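L544 (Acanthamoeba polyphaga mimivirus, PDB 4AMQ) is probably a virion nucleotidyl transferase, with a metal-binding transferase domain set against a helical domain. Local coordinates at residues R59-I64 and L275-L280; K100-I105 and Y290-L295; L235-Y240 and F249-Y254. One frame throughout, in Å; residues are numbered along the deposited sequence.

Interactions 1 and 2 both join the nucleotidyltransferase domain to helix 274-292, in interaction 2 with the turn that follows it. Interaction 1 is buried and near the manganese site; an amide hydrogen bond, a bridging water and a covered tyrosine ring hold it. Interaction 2 is partly buried, at the far end of the same helix, and relies on van der Waals packing. Interaction 3, also partly buried, lies within the helical domain and is held by apolar side-chain packing, with no polar bond between its segments. It touches interaction 1: Lys277 CD packs on Phe249 CZ at 3.9 Å, and Arg59 and Arg252 share Glu266 and Glu270. Interactions 2 and 3 lie on opposite sides of the chain centre.

Interaction 1: residues R59-I64 and L275-L280; sequences RRIPYI and LYKQLL
Tyr63 and Gln278 bring the two backbones closest, with CA atoms 6.2 Å apart. Residues 59-64 form an irregular loop between helix 55-58 and strand 66-72. Residues 275-280 belong to helix 274-292. At the start of the loop, Arg60 ends the preceding helix in a Schellman motif.

The Tyr63 ring lies across the helix at Leu275. The backbone N of Leu275 sits over the ring centre, and Leu275 CB makes a CH-pi contact on the ring, 4.3 Å from the Tyr63 centroid. Gln278 NE2 lies at its edge. Gln278 CG is anti to its backbone N (chi1 -166°), and the extended chain carries the amide to the loop. NE2 of Gln278 donates to O of Ile64 at 2.9 Å. The bond is bent, at 147°, with the donor tilted from the carbonyl plane. NE2 also bonds Leu24 O, while Gln278 OE1 accepts from Arg282. Lys277 bends at its last two torsions. Its NZ hydrogen-bonds a water that donates to Tyr63 O, and it forms a salt bridge with Glu270.

These three amide bonds fix the rotation of the buried Gln278 end. The Ile64 bond and the water bridge tie the loop before manganese-binding Asp66 to the helix.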
loop_
_atom_site.group_PDB
_atom_site.type_symbol
_atom_site.label_atom_id
_atom_site.label_comp_id
_atom_site.label_asym_id
_atom_site.label_seq_id
_atom_site.Cartn_x
_atom_site.Cartn_y
_atom_site.Cartn_z
ATOM N N ARG A 59 -8.471 11.288 8.487
ATOM C CA ARG A 59 -9.914 11.431 8.320
ATOM C C ARG A 59 -10.679 10.487 9.239
ATOM O O ARG A 59 -11.910 10.523 9.298
ATOM C CB ARG A 59 -10.322 11.182 6.867
ATOM C CG ARG A 59 -9.894 12.275 5.900
ATOM C CD ARG A 59 -10.380 11.981 4.486
ATOM N NE ARG A 59 -9.627 10.902 3.853
ATOM C CZ ARG A 59 -10.161 9.773 3.396
ATOM N NH1 ARG A 59 -11.466 9.559 3.496
ATOM N NH2 ARG A 59 -9.387 8.857 2.831
ATOM N N ARG A 60 -9.940 9.635 9.946
ATOM C CA ARG A 60 -10.531 8.705 10.902
ATOM C C ARG A 60 -11.641 7.857 10.288
ATOM O O ARG A 60 -12.708 7.707 10.879
ATOM C CB ARG A 60 -11.074 9.464 12.115
ATOM C CG ARG A 60 -10.023 10.258 12.881
ATOM C CD ARG A 60 -10.654 11.023 14.033
ATOM N NE ARG A 60 -9.669 11.429 15.032
ATOM C CZ ARG A 60 -9.052 12.606 15.042
ATOM N NH1 ARG A 60 -9.315 13.506 14.103
ATOM N NH2 ARG A 60 -8.172 12.885 15.994
ATOM N N ILE A 61 -11.394 7.310 9.101
ATOM C CA ILE A 61 -12.374 6.443 8.452
ATOM C C ILE A 61 -12.691 5.243 9.340
ATOM O O ILE A 61 -11.808 4.718 10.015
ATOM C CB ILE A 61 -11.885 5.946 7.077
ATOM C CG1 ILE A 61 -10.607 5.115 7.227
ATOM C CG2 ILE A 61 -11.662 7.121 6.130
ATOM C CD1 ILE A 61 -10.181 4.421 5.956
ATOM N N PRO A 62 -13.960 4.809 9.342
ATOM C CA PRO A 62 -14.410 3.747 10.249
ATOM C C PRO A 62 -13.671 2.425 10.040
ATOM O O PRO A 62 -13.324 1.764 11.015
ATOM C CB PRO A 62 -15.897 3.595 9.907
ATOM C CG PRO A 62 -16.047 4.177 8.544
ATOM C CD PRO A 62 -15.045 5.289 8.471
ATOM N N TYR A 63 -13.431 2.048 8.788
ATOM C CA TYR A 63 -12.746 0.793 8.504
ATOM C C TYR A 63 -11.266 1.014 8.236
ATOM O O TYR A 63 -10.832 1.048 7.085
ATOM C CB TYR A 63 -13.398 0.078 7.323
ATOM C CG TYR A 63 -14.811 -0.388 7.599
ATOM C CD1 TYR A 63 -15.050 -1.590 8.251
ATOM C CD2 TYR A 63 -15.904 0.376 7.205
ATOM C CE1 TYR A 63 -16.341 -2.022 8.502
ATOM C CE2 TYR A 63 -17.196 -0.046 7.450
ATOM C CZ TYR A 63 -17.409 -1.244 8.100
ATOM O OH TYR A 63 -18.695 -1.667 8.347
ATOM N N ILE A 64 -10.494 1.151 9.309
ATOM C CA ILE A 64 -9.071 1.464 9.204
ATOM C C ILE A 64 -8.349 0.568 8.197
ATOM O O ILE A 64 -8.502 -0.654 8.214
ATOM C CB ILE A 64 -8.373 1.363 10.574
ATOM C CG1 ILE A 64 -9.021 2.328 11.568
ATOM C CG2 ILE A 64 -6.884 1.653 10.440
ATOM C CD1 ILE A 64 -8.397 2.297 12.940
ATOM N N LEU A 275 -15.951 -1.826 4.141
ATOM C CA LEU A 275 -15.380 -3.144 4.426
ATOM C C LEU A 275 -14.808 -3.807 3.171
ATOM O O LEU A 275 -13.829 -4.550 3.244
ATOM C CB LEU A 275 -16.410 -4.057 5.103
ATOM C CG LEU A 275 -15.903 -5.441 5.531
ATOM C CD1 LEU A 275 -14.616 -5.329 6.339
ATOM C CD2 LEU A 275 -16.970 -6.205 6.314
ATOM N N TYR A 276 -15.421 -3.538 2.023
ATOM C CA TYR A 276 -14.892 -4.017 0.751
ATOM C C TYR A 276 -13.480 -3.488 0.522
ATOM O O TYR A 276 -12.594 -4.223 0.093
ATOM C CB TYR A 276 -15.787 -3.584 -0.411
ATOM C CG TYR A 276 -17.168 -4.201 -0.414
ATOM C CD1 TYR A 276 -18.171 -3.702 0.401
ATOM C CD2 TYR A 276 -17.470 -5.272 -1.244
ATOM C CE1 TYR A 276 -19.433 -4.255 0.399
ATOM C CE2 TYR A 276 -18.735 -5.832 -1.253
ATOM C CZ TYR A 276 -19.711 -5.318 -0.427
ATOM O OH TYR A 276 -20.975 -5.863 -0.424
ATOM N N LYS A 277 -13.279 -2.204 0.801
ATOM C CA LYS A 277 -11.975 -1.577 0.603
ATOM C C LYS A 277 -10.955 -2.092 1.616
ATOM O O LYS A 277 -9.796 -2.322 1.277
ATOM C CB LYS A 277 -12.089 -0.045 0.669
ATOM C CG LYS A 277 -10.759 0.689 0.761
ATOM C CD LYS A 277 -10.880 2.138 0.289
ATOM C CE LYS A 277 -11.906 2.930 1.088
ATOM N NZ LYS A 277 -11.461 3.186 2.486
ATOM N N GLN A 278 -11.395 -2.284 2.856
ATOM C CA GLN A 278 -10.497 -2.727 3.916
ATOM C C GLN A 278 -9.991 -4.141 3.645
ATOM O O GLN A 278 -8.820 -4.438 3.857
ATOM C CB GLN A 278 -11.185 -2.651 5.284
ATOM C CG GLN A 278 -10.224 -2.760 6.463
ATOM C CD GLN A 278 -10.923 -3.125 7.760
ATOM O OE1 GLN A 278 -11.572 -4.169 7.857
ATOM N NE2 GLN A 278 -10.791 -2.269 8.765
ATOM N N LEU A 279 -10.881 -5.006 3.168
ATOM C CA LEU A 279 -10.511 -6.377 2.827
ATOM C C LEU A 279 -9.527 -6.449 1.661
ATOM O O LEU A 279 -8.676 -7.336 1.624
ATOM C CB LEU A 279 -11.753 -7.223 2.538
ATOM C CG LEU A 279 -12.483 -7.750 3.774
ATOM C CD1 LEU A 279 -13.770 -8.460 3.378
ATOM C CD2 LEU A 279 -11.576 -8.679 4.577
ATOM N N LEU A 280 -9.642 -5.521 0.714
ATOM C CA LEU A 280 -8.695 -5.457 -0.396
ATOM C C LEU A 280 -7.306 -5.086 0.111
ATOM O O LEU A 280 -6.309 -5.701 -0.274
ATOM C CB LEU A 280 -9.152 -4.449 -1.456
ATOM C CG LEU A 280 -10.443 -4.788 -2.203
ATOM C CD1 LEU A 280 -10.810 -3.676 -3.169
ATOM C CD2 LEU A 280 -10.305 -6.119 -2.933
HETATM O O HOH W 1 -11.783 0.815 4.337
#

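Interaction 2: residues K100-I105 and Y290-L295; sequences KLIYVI and YESGNL
Ser292 meets two strand residues at once. Its CB lies 3.3 Å from Tyr103 OH and 3.8 Å from Ile102 CG2. The approach to the Tyr103 ring is oblique, and the hydroxyl end does most of the touching. Ile102 also reaches Asn294: its CD1 lies 3.9 Å from Asn294 ND2, as the two side chains run past each other in opposite directions. Lys100 crosses Asn294 obliquely, and its CD comes within 3.8 Å of Asn294 CB. These are van der Waals contacts made by carbon atoms against carbon or polar atoms.

The next shell sets these groups in place. Asn294 ND2 donates to Ser292 OG at 3.0 Å. The bond is nearly straight, at 166°, and OG lies in the amide plane. Ser292 OG is placed between its backbone N and carbonyl carbon (chi1 79°), and it also bonds Ile289 O one turn back. The Asn294 amide is thereby held beside the helix end. Gly293 leaves the helix with positive phi in a Schellman motif, and its N bonds Tyr290 O. On the strand, Ile102 CG2 lies 3.4 Å above the plane of the Tyr103 ring, offset toward its rim. Arg166 makes a cation-pi contact with Tyr103.

Ile102 and Tyr103 both pair with Gln200 of the adjacent antiparallel strand 196-204. This is a classic beta bulge. The contact therefore sets a bulged strand of the transferase domain's mixed sheet against the Schellman-capped C-terminal end of helix 274-292.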
loop_
_atom_site.group_PDB
_atom_site.type_symbol
_atom_site.label_atom_id
_atom_site.label_comp_id
_atom_site.label_asym_id
_atom_site.label_seq_id
_atom_site.Cartn_x
_atom_site.Cartn_y
_atom_site.Cartn_z
ATOM N N LYS A 100 7.304 -4.927 12.622
ATOM C CA LYS A 100 8.334 -5.303 11.670
ATOM C C LYS A 100 8.559 -4.176 10.672
ATOM O O LYS A 100 7.615 -3.684 10.060
ATOM C CB LYS A 100 7.951 -6.600 10.947
ATOM C CG LYS A 100 9.133 -7.340 10.332
ATOM C CD LYS A 100 8.690 -8.605 9.601
ATOM C CE LYS A 100 8.100 -9.635 10.554
ATOM N NZ LYS A 100 9.121 -10.213 11.474
ATOM N N LEU A 101 9.809 -3.756 10.525
ATOM C CA LEU A 101 10.163 -2.813 9.480
ATOM C C LEU A 101 10.515 -3.590 8.217
ATOM O O LEU A 101 11.599 -4.158 8.118
ATOM C CB LEU A 101 11.337 -1.936 9.916
ATOM C CG LEU A 101 11.866 -0.965 8.859
ATOM C CD1 LEU A 101 10.744 -0.102 8.304
ATOM C CD2 LEU A 101 12.974 -0.097 9.441
ATOM N N ILE A 102 9.589 -3.622 7.261
ATOM C CA ILE A 102 9.762 -4.409 6.041
ATOM C C ILE A 102 10.726 -3.762 5.050
ATOM O O ILE A 102 11.666 -4.397 4.581
ATOM C CB ILE A 102 8.416 -4.655 5.326
ATOM C CG1 ILE A 102 7.465 -5.449 6.225
ATOM C CG2 ILE A 102 8.641 -5.388 4.011
ATOM C CD1 ILE A 102 7.951 -6.838 6.557
ATOM N N TYR A 103 10.486 -2.499 4.724
ATOM C CA TYR A 103 11.337 -1.806 3.766
ATOM C C TYR A 103 11.712 -0.416 4.238
ATOM O O TYR A 103 10.903 0.288 4.843
ATOM C CB TYR A 103 10.646 -1.662 2.408
ATOM C CG TYR A 103 10.340 -2.951 1.681
ATOM C CD1 TYR A 103 11.350 -3.839 1.333
ATOM C CD2 TYR A 103 9.037 -3.257 1.307
ATOM C CE1 TYR A 103 11.065 -5.011 0.654
ATOM C CE2 TYR A 103 8.745 -4.420 0.628
ATOM C CZ TYR A 103 9.760 -5.292 0.305
ATOM O OH TYR A 103 9.457 -6.446 -0.373
ATOM N N VAL A 104 12.946 -0.029 3.948
ATOM C CA VAL A 104 13.345 1.366 4.003
ATOM C C VAL A 104 13.559 1.815 2.565
ATOM O O VAL A 104 14.460 1.324 1.882
ATOM C CB VAL A 104 14.636 1.565 4.809
ATOM C CG1 VAL A 104 15.117 3.003 4.687
ATOM C CG2 VAL A 104 14.410 1.200 6.268
ATOM N N ILE A 105 12.712 2.726 2.101
ATOM C CA ILE A 105 12.766 3.165 0.713
ATOM C C ILE A 105 13.516 4.480 0.590
ATOM O O ILE A 105 13.054 5.516 1.062
ATOM C CB ILE A 105 11.361 3.336 0.118
ATOM C CG1 ILE A 105 10.545 2.056 0.300
ATOM C CG2 ILE A 105 11.451 3.713 -1.351
ATOM C CD1 ILE A 105 9.159 2.133 -0.296
ATOM N N TYR A 290 4.275 -11.405 2.355
ATOM C CA TYR A 290 4.695 -12.671 1.757
ATOM C C TYR A 290 5.810 -12.486 0.726
ATOM O O TYR A 290 6.841 -13.158 0.785
ATOM C CB TYR A 290 3.503 -13.379 1.111
ATOM C CG TYR A 290 3.889 -14.589 0.292
ATOM C CD1 TYR A 290 4.249 -15.781 0.905
ATOM C CD2 TYR A 290 3.896 -14.538 -1.096
ATOM C CE1 TYR A 290 4.606 -16.886 0.163
ATOM C CE2 TYR A 290 4.251 -15.640 -1.848
ATOM C CZ TYR A 290 4.602 -16.812 -1.213
ATOM O OH TYR A 290 4.956 -17.910 -1.959
ATOM N N GLU A 291 5.602 -11.573 -0.217
ATOM C CA GLU A 291 6.576 -11.347 -1.285
ATOM C C GLU A 291 7.925 -10.883 -0.745
ATOM O O GLU A 291 8.966 -11.172 -1.331
ATOM C CB GLU A 291 6.032 -10.353 -2.320
ATOM C CG GLU A 291 4.810 -10.871 -3.073
ATOM C CD GLU A 291 4.178 -9.827 -3.979
ATOM O OE1 GLU A 291 4.698 -8.691 -4.038
ATOM O OE2 GLU A 291 3.159 -10.145 -4.631
ATOM N N SER A 292 7.903 -10.172 0.379
ATOM C CA SER A 292 9.133 -9.684 1.000
ATOM C C SER A 292 9.895 -10.809 1.698
ATOM O O SER A 292 11.066 -10.660 2.034
ATOM C CB SER A 292 8.827 -8.576 2.013
ATOM O OG SER A 292 8.346 -9.123 3.235
ATOM N N GLY A 293 9.220 -11.930 1.924
ATOM C CA GLY A 293 9.832 -13.055 2.604
ATOM C C GLY A 293 9.800 -12.928 4.116
ATOM O O GLY A 293 10.748 -13.321 4.790
ATOM N N ASN A 294 8.707 -12.390 4.651
ATOM C CA ASN A 294 8.576 -12.184 6.090
ATOM C C ASN A 294 7.252 -12.667 6.680
ATOM O O ASN A 294 6.957 -12.403 7.840
ATOM C CB ASN A 294 8.788 -10.709 6.449
ATOM C CG ASN A 294 10.227 -10.269 6.279
ATOM O OD1 ASN A 294 11.095 -10.636 7.071
ATOM N ND2 ASN A 294 10.488 -9.479 5.242
ATOM N N LEU A 295 6.449 -13.361 5.880
ATOM C CA LEU A 295 5.192 -13.914 6.372
ATOM C C LEU A 295 5.412 -15.302 6.966
ATOM O O LEU A 295 5.728 -16.244 6.246
ATOM C CB LEU A 295 4.163 -13.999 5.240
ATOM C CG LEU A 295 2.724 -14.334 5.647
ATOM C CD1 LEU A 295 2.174 -13.271 6.585
ATOM C CD2 LEU A 295 1.828 -14.480 4.423
#

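Interaction 3: residues L235-Y240 and F249-Y254; sequences LKLANY and FPLRFY
Phe253 receives Leu235 over one face. CD1 of Leu235 sits above the ring centre, 4.1 Å from the Phe253 centroid and only 8° off the ring normal, a CH-pi contact. The other methyl, Leu235 CD2, rests on Phe253 CB at 4.0 Å. The two side chains cross at about a right angle. Phe253 CG stands anti to its own backbone N (chi1 -179°), which sets the ring face against the leucine methyl. The Tyr240 ring meets Pro250 obliquely, with CE2 3.9 Å from Pro250 CG.

Pro250 is shared by three residues of the loop. Its CG touches Leu237 CD2 at 3.7 Å as well as Tyr240, and its CB lies 3.6 Å from the backbone O of Leu235. Leu237 divides its two methyls between neighbours. CD2 packs on the proline, while CD1 crosses to Leu251 CD2 at 4.0 Å.

The surroundings continue this apolar layer. Leu237 and Leu251 both touch Phe364 of helix 334-368, and Leu251 also meets Leu265 of helix 259-272. Tyr240 OH bonds Gln234 O, which ties the ring to the backbone just before Leu235. The backbones of Leu235 and Leu237 are hydrogen-bonded to those of Cys380 and Cys379, adjacent residues joined in a vicinal disulfide.

Across the two segments the chemistry is that of a small hydrophobic cluster. Methyl groups, a proline ring and aromatic rings pack the loop 235-240 against helix 248-254, while backbone hydrogen bonds to Cys379 and Cys380 join it to the end of the modelled chain.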
loop_
_atom_site.group_PDB
_atom_site.type_symbol
_atom_site.label_atom_id
_atom_site.label_comp_id
_atom_site.label_asym_id
_atom_site.label_seq_id
_atom_site.Cartn_x
_atom_site.Cartn_y
_atom_site.Cartn_z
ATOM N N LEU A 235 -6.825 10.320 -10.085
ATOM C CA LEU A 235 -7.864 11.343 -9.992
ATOM C C LEU A 235 -8.495 11.656 -11.349
ATOM O O LEU A 235 -9.336 12.548 -11.459
ATOM C CB LEU A 235 -7.314 12.627 -9.364
ATOM C CG LEU A 235 -6.981 12.584 -7.872
ATOM C CD1 LEU A 235 -6.451 13.931 -7.404
ATOM C CD2 LEU A 235 -8.201 12.176 -7.060
ATOM N N LYS A 236 -8.088 10.918 -12.376
ATOM C CA LYS A 236 -8.629 11.113 -13.718
ATOM C C LYS A 236 -9.554 9.967 -14.110
ATOM O O LYS A 236 -9.137 8.811 -14.144
ATOM C CB LYS A 236 -7.499 11.236 -14.740
ATOM C CG LYS A 236 -6.488 12.320 -14.426
ATOM C CD LYS A 236 -5.448 12.425 -15.529
ATOM C CE LYS A 236 -4.366 13.430 -15.175
ATOM N NZ LYS A 236 -4.914 14.806 -15.016
ATOM N N LEU A 237 -10.806 10.293 -14.413
ATOM C CA LEU A 237 -11.787 9.281 -14.793
ATOM C C LEU A 237 -11.441 8.632 -16.126
ATOM O O LEU A 237 -11.910 7.537 -16.432
ATOM C CB LEU A 237 -13.191 9.882 -14.856
ATOM C CG LEU A 237 -13.854 10.192 -13.516
ATOM C CD1 LEU A 237 -15.244 10.758 -13.746
ATOM C CD2 LEU A 237 -13.908 8.942 -12.640
ATOM N N ALA A 238 -10.621 9.315 -16.916
ATOM C CA ALA A 238 -10.206 8.798 -18.214
ATOM C C ALA A 238 -9.342 7.548 -18.069
ATOM O O ALA A 238 -9.350 6.674 -18.936
ATOM C CB ALA A 238 -9.462 9.871 -18.995
ATOM N N ASN A 239 -8.597 7.467 -16.971
ATOM C CA ASN A 239 -7.681 6.352 -16.755
ATOM C C ASN A 239 -8.350 5.145 -16.104
ATOM O O ASN A 239 -7.671 4.243 -15.609
ATOM C CB ASN A 239 -6.483 6.800 -15.917
ATOM C CG ASN A 239 -5.850 8.076 -16.440
ATOM O OD1 ASN A 239 -5.090 8.739 -15.734
ATOM N ND2 ASN A 239 -6.167 8.430 -17.682
ATOM N N TYR A 240 -9.680 5.132 -16.111
ATOM C CA TYR A 240 -10.437 4.023 -15.545
ATOM C C TYR A 240 -11.240 3.300 -16.613
ATOM O O TYR A 240 -11.813 3.924 -17.504
ATOM C CB TYR A 240 -11.374 4.518 -14.440
ATOM C CG TYR A 240 -10.654 4.952 -13.187
ATOM C CD1 TYR A 240 -10.275 4.024 -12.227
ATOM C CD2 TYR A 240 -10.351 6.289 -12.966
ATOM C CE1 TYR A 240 -9.613 4.414 -11.081
ATOM C CE2 TYR A 240 -9.688 6.688 -11.823
ATOM C CZ TYR A 240 -9.322 5.747 -10.883
ATOM O OH TYR A 240 -8.663 6.132 -9.740
ATOM N N PHE A 249 -13.759 7.959 -6.219
ATOM C CA PHE A 249 -12.688 8.722 -5.583
ATOM C C PHE A 249 -12.372 10.027 -6.325
ATOM O O PHE A 249 -12.189 11.068 -5.693
ATOM C CB PHE A 249 -11.422 7.868 -5.428
ATOM C CG PHE A 249 -11.531 6.798 -4.372
ATOM C CD1 PHE A 249 -12.439 5.760 -4.505
ATOM C CD2 PHE A 249 -10.727 6.836 -3.242
ATOM C CE1 PHE A 249 -12.539 4.776 -3.529
ATOM C CE2 PHE A 249 -10.824 5.858 -2.267
ATOM C CZ PHE A 249 -11.730 4.826 -2.411
ATOM N N PRO A 250 -12.290 9.979 -7.663
ATOM C CA PRO A 250 -12.163 11.250 -8.391
ATOM C C PRO A 250 -13.376 12.149 -8.153
ATOM O O PRO A 250 -13.224 13.364 -8.019
ATOM C CB PRO A 250 -12.110 10.811 -9.857
ATOM C CG PRO A 250 -11.569 9.419 -9.811
ATOM C CD PRO A 250 -12.128 8.814 -8.551
ATOM N N LEU A 251 -14.564 11.556 -8.085
ATOM C CA LEU A 251 -15.778 12.327 -7.838
ATOM C C LEU A 251 -15.740 12.997 -6.469
ATOM O O LEU A 251 -16.145 14.148 -6.325
ATOM C CB LEU A 251 -17.024 11.445 -7.958
ATOM C CG LEU A 251 -17.281 10.781 -9.311
ATOM C CD1 LEU A 251 -18.622 10.062 -9.299
ATOM C CD2 LEU A 251 -17.232 11.806 -10.435
ATOM N N ARG A 252 -15.252 12.276 -5.464
ATOM C CA ARG A 252 -15.162 12.830 -4.118
ATOM C C ARG A 252 -14.221 14.030 -4.100
ATOM O O ARG A 252 -14.470 15.015 -3.407
ATOM C CB ARG A 252 -14.713 11.769 -3.107
ATOM C CG ARG A 252 -14.605 12.296 -1.677
ATOM C CD ARG A 252 -14.366 11.177 -0.671
ATOM N NE ARG A 252 -13.138 10.438 -0.946
ATOM C CZ ARG A 252 -12.700 9.416 -0.217
ATOM N NH1 ARG A 252 -13.389 9.002 0.840
ATOM N NH2 ARG A 252 -11.570 8.805 -0.547
ATOM N N PHE A 253 -13.140 13.949 -4.867
ATOM C CA PHE A 253 -12.225 15.073 -4.983
ATOM C C PHE A 253 -12.919 16.247 -5.670
ATOM O O PHE A 253 -12.799 17.390 -5.231
ATOM C CB PHE A 253 -10.962 14.680 -5.751
ATOM C CG PHE A 253 -9.967 15.800 -5.888
ATOM C CD1 PHE A 253 -9.035 16.042 -4.891
ATOM C CD2 PHE A 253 -9.970 16.618 -7.010
ATOM C CE1 PHE A 253 -8.119 17.078 -5.010
ATOM C CE2 PHE A 253 -9.060 17.652 -7.137
ATOM C CZ PHE A 253 -8.130 17.881 -6.135
ATOM N N TYR A 254 -13.654 15.958 -6.739
ATOM C CA TYR A 254 -14.356 16.999 -7.484
ATOM C C TYR A 254 -15.330 17.759 -6.588
ATOM O O TYR A 254 -15.416 18.985 -6.653
ATOM C CB TYR A 254 -15.102 16.403 -8.681
ATOM C CG TYR A 254 -15.788 17.434 -9.555
ATOM C CD1 TYR A 254 -17.079 17.862 -9.274
ATOM C CD2 TYR A 254 -15.144 17.977 -10.660
ATOM C CE1 TYR A 254 -17.712 18.804 -10.069
ATOM C CE2 TYR A 254 -15.766 18.920 -11.461
ATOM C CZ TYR A 254 -17.048 19.330 -11.161
ATOM O OH TYR A 254 -17.669 20.268 -11.956
#